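Local coordinates for CrtC domain-containing protein (Fusarium vanettenii 77-13-4, PDB 7A0T) that is of unknown function but has two lipocalin-like domains and may, like other calycins, act on or bind small hydrophobic molecules, at residues 180-185 and 196-201; 133-138 and 150-155. All coordinates share one frame; numbering follows the deposited sequence. Where two conformers were deposited one is given.

Contact 1: residues 180-185 and 196-201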
loop_
_atom_site.group_PDB
_atom_site.type_symbol
_atom_site.label_atom_id
_atom_site.label_comp_id
_atom_site.label_asym_id
_atom_site.label_seq_id
_atom_site.Cartn_x
_atom_site.Cartn_y
_atom_site.Cartn_z
ATOM N N SER A 180 2.534 -10.085 -3.064
ATOM C CA SER A 180 1.534 -11.154 -2.940
ATOM C C SER A 180 1.950 -12.137 -1.855
ATOM O O SER A 180 2.140 -13.322 -2.116
ATOM C CB SER A 180 1.321 -11.911 -4.251
ATOM O OG SER A 180 1.121 -11.048 -5.344
ATOM N N ALA A 181 2.080 -11.629 -0.629
ATOM C CA ALA A 181 2.624 -12.411 0.471
ATOM C C ALA A 181 1.594 -13.396 0.999
ATOM O O ALA A 181 0.418 -13.054 1.171
ATOM C CB ALA A 181 3.083 -11.493 1.609
ATOM N N LYS A 182 2.052 -14.621 1.285
ATOM C CA LYS A 182 1.185 -15.623 1.880
ATOM C C LYS A 182 0.748 -15.151 3.260
ATOM O O LYS A 182 1.566 -14.697 4.060
ATOM C CB LYS A 182 1.911 -16.973 1.963
ATOM C CG LYS A 182 1.158 -18.034 2.743
ATOM C CD LYS A 182 1.927 -19.355 2.715
ATOM C CE LYS A 182 1.679 -20.199 3.962
ATOM N NZ LYS A 182 0.266 -20.647 4.076
ATOM N N THR A 183 -0.551 -15.249 3.522
ATOM C CA THR A 183 -1.219 -14.538 4.594
ATOM C C THR A 183 -2.027 -15.501 5.453
ATOM O O THR A 183 -2.760 -16.343 4.917
ATOM C CB THR A 183 -2.165 -13.496 4.010
ATOM O OG1 THR A 183 -1.440 -12.624 3.129
ATOM C CG2 THR A 183 -2.829 -12.698 5.123
ATOM N N GLU A 184 -1.928 -15.344 6.779
ATOM C CA GLU A 184 -2.696 -16.143 7.733
ATOM C C GLU A 184 -3.215 -15.249 8.855
ATOM O O GLU A 184 -2.812 -14.088 9.002
ATOM C CB GLU A 184 -1.855 -17.286 8.332
ATOM C CG GLU A 184 -1.226 -18.227 7.306
ATOM C CD GLU A 184 -0.470 -19.394 7.936
ATOM O OE1 GLU A 184 0.448 -19.158 8.752
ATOM O OE2 GLU A 184 -0.797 -20.556 7.612
ATOM N N GLY A 185 -4.112 -15.811 9.663
ATOM C CA GLY A 185 -4.536 -15.160 10.887
ATOM C C GLY A 185 -6.031 -14.968 10.968
ATOM O O GLY A 185 -6.793 -15.869 10.602
ATOM N N ILE A 196 -8.548 -16.554 8.330
ATOM C CA ILE A 196 -8.121 -16.219 6.974
ATOM C C ILE A 196 -7.743 -17.491 6.223
ATOM O O ILE A 196 -6.995 -18.331 6.736
ATOM C CB ILE A 196 -6.935 -15.236 7.001
ATOM C CG1 ILE A 196 -7.308 -13.940 7.712
ATOM C CG2 ILE A 196 -6.480 -14.932 5.579
ATOM C CD1 ILE A 196 -6.143 -12.949 7.863
ATOM N N ASP A 197 -8.228 -17.618 4.986
ATOM C CA ASP A 197 -7.860 -18.742 4.133
ATOM C C ASP A 197 -6.603 -18.396 3.340
ATOM O O ASP A 197 -6.678 -17.581 2.410
ATOM C CB ASP A 197 -9.002 -19.084 3.194
ATOM C CG ASP A 197 -8.693 -20.268 2.296
ATOM O OD1 ASP A 197 -7.579 -20.823 2.368
ATOM O OD2 ASP A 197 -9.581 -20.641 1.510
ATOM N N PRO A 198 -5.453 -19.010 3.630
ATOM C CA PRO A 198 -4.222 -18.638 2.915
ATOM C C PRO A 198 -4.213 -19.033 1.448
ATOM O O PRO A 198 -3.398 -18.500 0.690
ATOM C CB PRO A 198 -3.119 -19.376 3.687
ATOM C CG PRO A 198 -3.792 -20.015 4.874
ATOM C CD PRO A 198 -5.237 -20.112 4.585
ATOM N N ALA A 199 -5.075 -19.948 1.011
ATOM C CA ALA A 199 -5.091 -20.286 -0.401
ATOM C C ALA A 199 -5.722 -19.184 -1.235
ATOM O O ALA A 199 -5.458 -19.105 -2.441
ATOM C CB ALA A 199 -5.839 -21.611 -0.628
ATOM N N LYS A 200 -6.538 -18.323 -0.615
ATOM C CA LYS A 200 -7.324 -17.343 -1.347
ATOM C C LYS A 200 -7.110 -15.932 -0.798
ATOM O O LYS A 200 -8.027 -15.114 -0.808
ATOM C CB LYS A 200 -8.805 -17.717 -1.319
ATOM C CG LYS A 200 -9.122 -19.129 -1.842
ATOM C CD LYS A 200 -10.636 -19.337 -1.997
ATOM C CE LYS A 200 -10.967 -20.713 -2.570
ATOM N NZ LYS A 200 -12.429 -20.922 -2.816
ATOM N N SER A 201 -5.906 -15.634 -0.318
ATOM C CA SER A 201 -5.595 -14.330 0.248
ATOM C C SER A 201 -4.181 -13.936 -0.146
ATOM O O SER A 201 -3.369 -14.783 -0.511
ATOM C CB SER A 201 -5.711 -14.343 1.780
ATOM O OG SER A 201 -6.993 -14.807 2.175
HETATM O O HOH W 1 -2.164 -16.120 1.310
HETATM O O HOH W 2 -5.255 -18.378 8.833
#
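I196 joins the loop 196-201 to strand 181-185: its backbone N donates to G185 O over 3.0 Å at 162°, from above the carbonyl plane. With chi1 at -60°, CG1 lies beside the residue's own N and over the same G185 carbonyl, carrying CD1 to 3.7 Å from E184 O, while CG2 faces T183. Water 2 continues the link, accepting from G185 N and donating to I196 O. D197 OD1 closes an Asx turn by accepting A199 N; its carbonyl O takes K200 N and S201 OG from opposite faces. This tight turn belongs to the connection between strands 192-195 and 202-210 in the CrtC N-terminal lipocalin domain, running along the edge of strand 171-189 away from strand 146-152, where, past the single I196-G185 bond, water replaces direct backbone pairing. P198 lies against the strand. Its CB sits 3.3 Å from T183 O, a buried carbonyl oxygen with no hydrogen-bond partner, and its CG lies 4.0 Å from E184 CG. K182, its chain bent at the last torsion, brings NZ to 3.6 Å from P198 CB, and the same NZ makes a long salt bridge with E184 OE2. Water 1 accepts from T183 N and donates to both P198 O and S201 O. S201 sets CB 4.3 Å from T183 CB, its OG also bonded to T66 N; T183 OG1 bonds A181 O and T203 OG1.

Contact 2: residues 133-138 and 150-155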
loop_
_atom_site.group_PDB
_atom_site.type_symbol
_atom_site.label_atom_id
_atom_site.label_comp_id
_atom_site.label_asym_id
_atom_site.label_seq_id
_atom_site.Cartn_x
_atom_site.Cartn_y
_atom_site.Cartn_z
ATOM N N LEU A 133 12.148 -9.882 8.275
ATOM C CA LEU A 133 11.541 -9.765 6.956
ATOM C C LEU A 133 10.694 -10.969 6.547
ATOM O O LEU A 133 9.613 -10.795 5.977
ATOM C CB LEU A 133 12.640 -9.557 5.902
ATOM C CG LEU A 133 12.204 -9.637 4.436
ATOM C CD1 LEU A 133 11.641 -8.280 3.987
ATOM C CD2 LEU A 133 13.356 -10.085 3.549
ATOM N N SER A 134 11.171 -12.187 6.811
ATOM C CA SER A 134 10.523 -13.387 6.266
ATOM C C SER A 134 9.144 -13.648 6.863
ATOM O O SER A 134 8.299 -14.261 6.198
ATOM C CB SER A 134 11.413 -14.609 6.491
ATOM O OG SER A 134 12.656 -14.457 5.828
ATOM N N LYS A 135 8.901 -13.245 8.113
ATOM C CA LYS A 135 7.597 -13.417 8.748
ATOM C C LYS A 135 7.236 -12.129 9.470
ATOM O O LYS A 135 7.984 -11.665 10.337
ATOM C CB LYS A 135 7.599 -14.602 9.720
ATOM C CG LYS A 135 6.403 -14.638 10.661
ATOM C CD LYS A 135 5.077 -14.827 9.940
ATOM C CE LYS A 135 4.494 -16.209 10.196
ATOM N NZ LYS A 135 4.997 -17.240 9.236
ATOM N N LEU A 136 6.088 -11.550 9.108
ATOM C CA LEU A 136 5.673 -10.243 9.597
ATOM C C LEU A 136 4.241 -10.314 10.119
ATOM O O LEU A 136 3.503 -11.268 9.860
ATOM C CB LEU A 136 5.800 -9.186 8.486
ATOM C CG LEU A 136 7.172 -9.052 7.820
ATOM C CD1 LEU A 136 7.064 -8.251 6.491
ATOM C CD2 LEU A 136 8.178 -8.371 8.733
ATOM N N ARG A 137 3.841 -9.287 10.865
ATOM C CA ARG A 137 2.533 -9.286 11.514
ATOM C C ARG A 137 1.974 -7.867 11.542
ATOM O O ARG A 137 2.681 -6.938 11.942
ATOM C CB ARG A 137 2.649 -9.841 12.943
ATOM C CG ARG A 137 1.319 -10.042 13.657
ATOM C CD ARG A 137 1.511 -10.304 15.149
ATOM N NE ARG A 137 2.165 -11.586 15.379
ATOM C CZ ARG A 137 1.536 -12.752 15.433
ATOM N NH1 ARG A 137 0.224 -12.809 15.294
ATOM N NH2 ARG A 137 2.225 -13.862 15.632
ATOM N N SER A 138 0.729 -7.696 11.104
ATOM C CA SER A 138 -0.027 -6.465 11.317
ATOM C C SER A 138 -1.186 -6.800 12.243
ATOM O O SER A 138 -1.919 -7.767 11.995
ATOM C CB SER A 138 -0.545 -5.864 10.006
ATOM O OG SER A 138 0.504 -5.353 9.199
ATOM N N THR A 150 -0.697 -12.335 9.927
ATOM C CA THR A 150 0.696 -12.603 9.614
ATOM C C THR A 150 0.855 -12.852 8.118
ATOM O O THR A 150 -0.099 -13.232 7.428
ATOM C CB THR A 150 1.239 -13.799 10.415
ATOM O OG1 THR A 150 0.497 -14.984 10.093
ATOM C CG2 THR A 150 1.110 -13.517 11.898
ATOM N N TYR A 151 2.064 -12.596 7.611
ATOM C CA TYR A 151 2.332 -12.792 6.192
ATOM C C TYR A 151 3.814 -13.090 6.008
ATOM O O TYR A 151 4.661 -12.583 6.757
ATOM C CB TYR A 151 1.865 -11.596 5.326
ATOM C CG TYR A 151 2.079 -10.228 5.954
ATOM C CD1 TYR A 151 1.218 -9.748 6.935
ATOM C CD2 TYR A 151 3.146 -9.418 5.560
ATOM C CE1 TYR A 151 1.428 -8.514 7.526
ATOM C CE2 TYR A 151 3.348 -8.165 6.137
ATOM C CZ TYR A 151 2.490 -7.728 7.120
ATOM O OH TYR A 151 2.699 -6.506 7.713
ATOM N N ASP A 152 4.106 -13.979 5.058
ATOM C CA ASP A 152 5.458 -14.446 4.776
ATOM C C ASP A 152 5.918 -13.868 3.441
ATOM O O ASP A 152 5.123 -13.748 2.499
ATOM C CB ASP A 152 5.540 -15.989 4.714
ATOM C CG ASP A 152 4.963 -16.685 5.958
ATOM O OD1 ASP A 152 5.261 -16.263 7.093
ATOM O OD2 ASP A 152 4.209 -17.672 5.797
ATOM N N ALA A 153 7.215 -13.577 3.341
ATOM C CA ALA A 153 7.786 -12.905 2.171
ATOM C C ALA A 153 8.037 -13.912 1.046
ATOM O O ALA A 153 9.171 -14.171 0.638
ATOM C CB ALA A 153 9.072 -12.184 2.549
ATOM N N THR A 154 6.939 -14.441 0.501
ATOM C CA THR A 154 6.970 -15.460 -0.546
ATOM C C THR A 154 6.726 -14.869 -1.928
ATOM O O THR A 154 6.102 -15.518 -2.787
ATOM C CB THR A 154 5.923 -16.542 -0.269
ATOM O OG1 THR A 154 4.611 -15.961 -0.364
ATOM C CG2 THR A 154 6.108 -17.161 1.111
ATOM N N THR A 155 7.198 -13.647 -2.164
ATOM C CA THR A 155 6.781 -12.891 -3.335
ATOM C C THR A 155 7.935 -12.008 -3.800
ATOM O O THR A 155 8.575 -11.334 -2.985
ATOM C CB THR A 155 5.513 -12.086 -3.001
ATOM O OG1 THR A 155 5.020 -11.403 -4.165
ATOM C CG2 THR A 155 5.760 -11.095 -1.837
#
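Y151 pairs with L136 by two backbone bonds, L136 N to Y151 O (2.9 Å) and Y151 N to L136 O (3.0 Å), and its ring then swings across the partner strand. From CB, chi1 of 38° places CG between the backbone N and the carbonyl carbon, turning the ring over L136. CD1 lies near L136 O, which sits over one ring face toward the rim. Under the same face CD2 approaches L136 CB, and CE2 packs closer, 3.5 Å from that CB and 3.7 Å from L136 CD1. CE1 passes S138 OG, which lies at the ring edge in its plane, and OH finally meets that OG at 2.9 Å in a hydrogen bond whose donor is not fixed; S61 OG is a second partner of S138. The strands form an antiparallel hairpin of the CrtC N-terminal lipocalin domain, their axes at 152°, with Y151 and L136 on the buried face beside Y205. K135, R137, T150 and D152 occupy the other face. There T150 CG2 lies over one face of the R137 guanidinium, 3.6 Å from CZ, toward the rim, while E128 and D148 hold its nitrogens in salt bridges. K135 runs alongside D152, but in the conformer given NZ falls too close to OD1 for their salt bridge to be trusted in detail. Beyond the strands, A153 N still donates to S134 O at 3.1 Å.

In the fold
Both contacts are partly buried and lie on the same side of the chain's centre, their own centres about 10 Å apart. They share one run of sheet: strand 171-189 of contact 1 lies next to strand 146-152 of contact 2, joined by K182 O to D152 N (2.8 Å) and E184 N to T150 O (2.9 Å). Contact 2 is a regular strand pair, with direct backbone bonds, a buried face of leucine and tyrosine and a charged outer one. Contact 1 joins a strand to a loop, so a single direct backbone bond, two bridging waters and proline packing do the work; it buries 338 Å² against 527 Å² in contact 2.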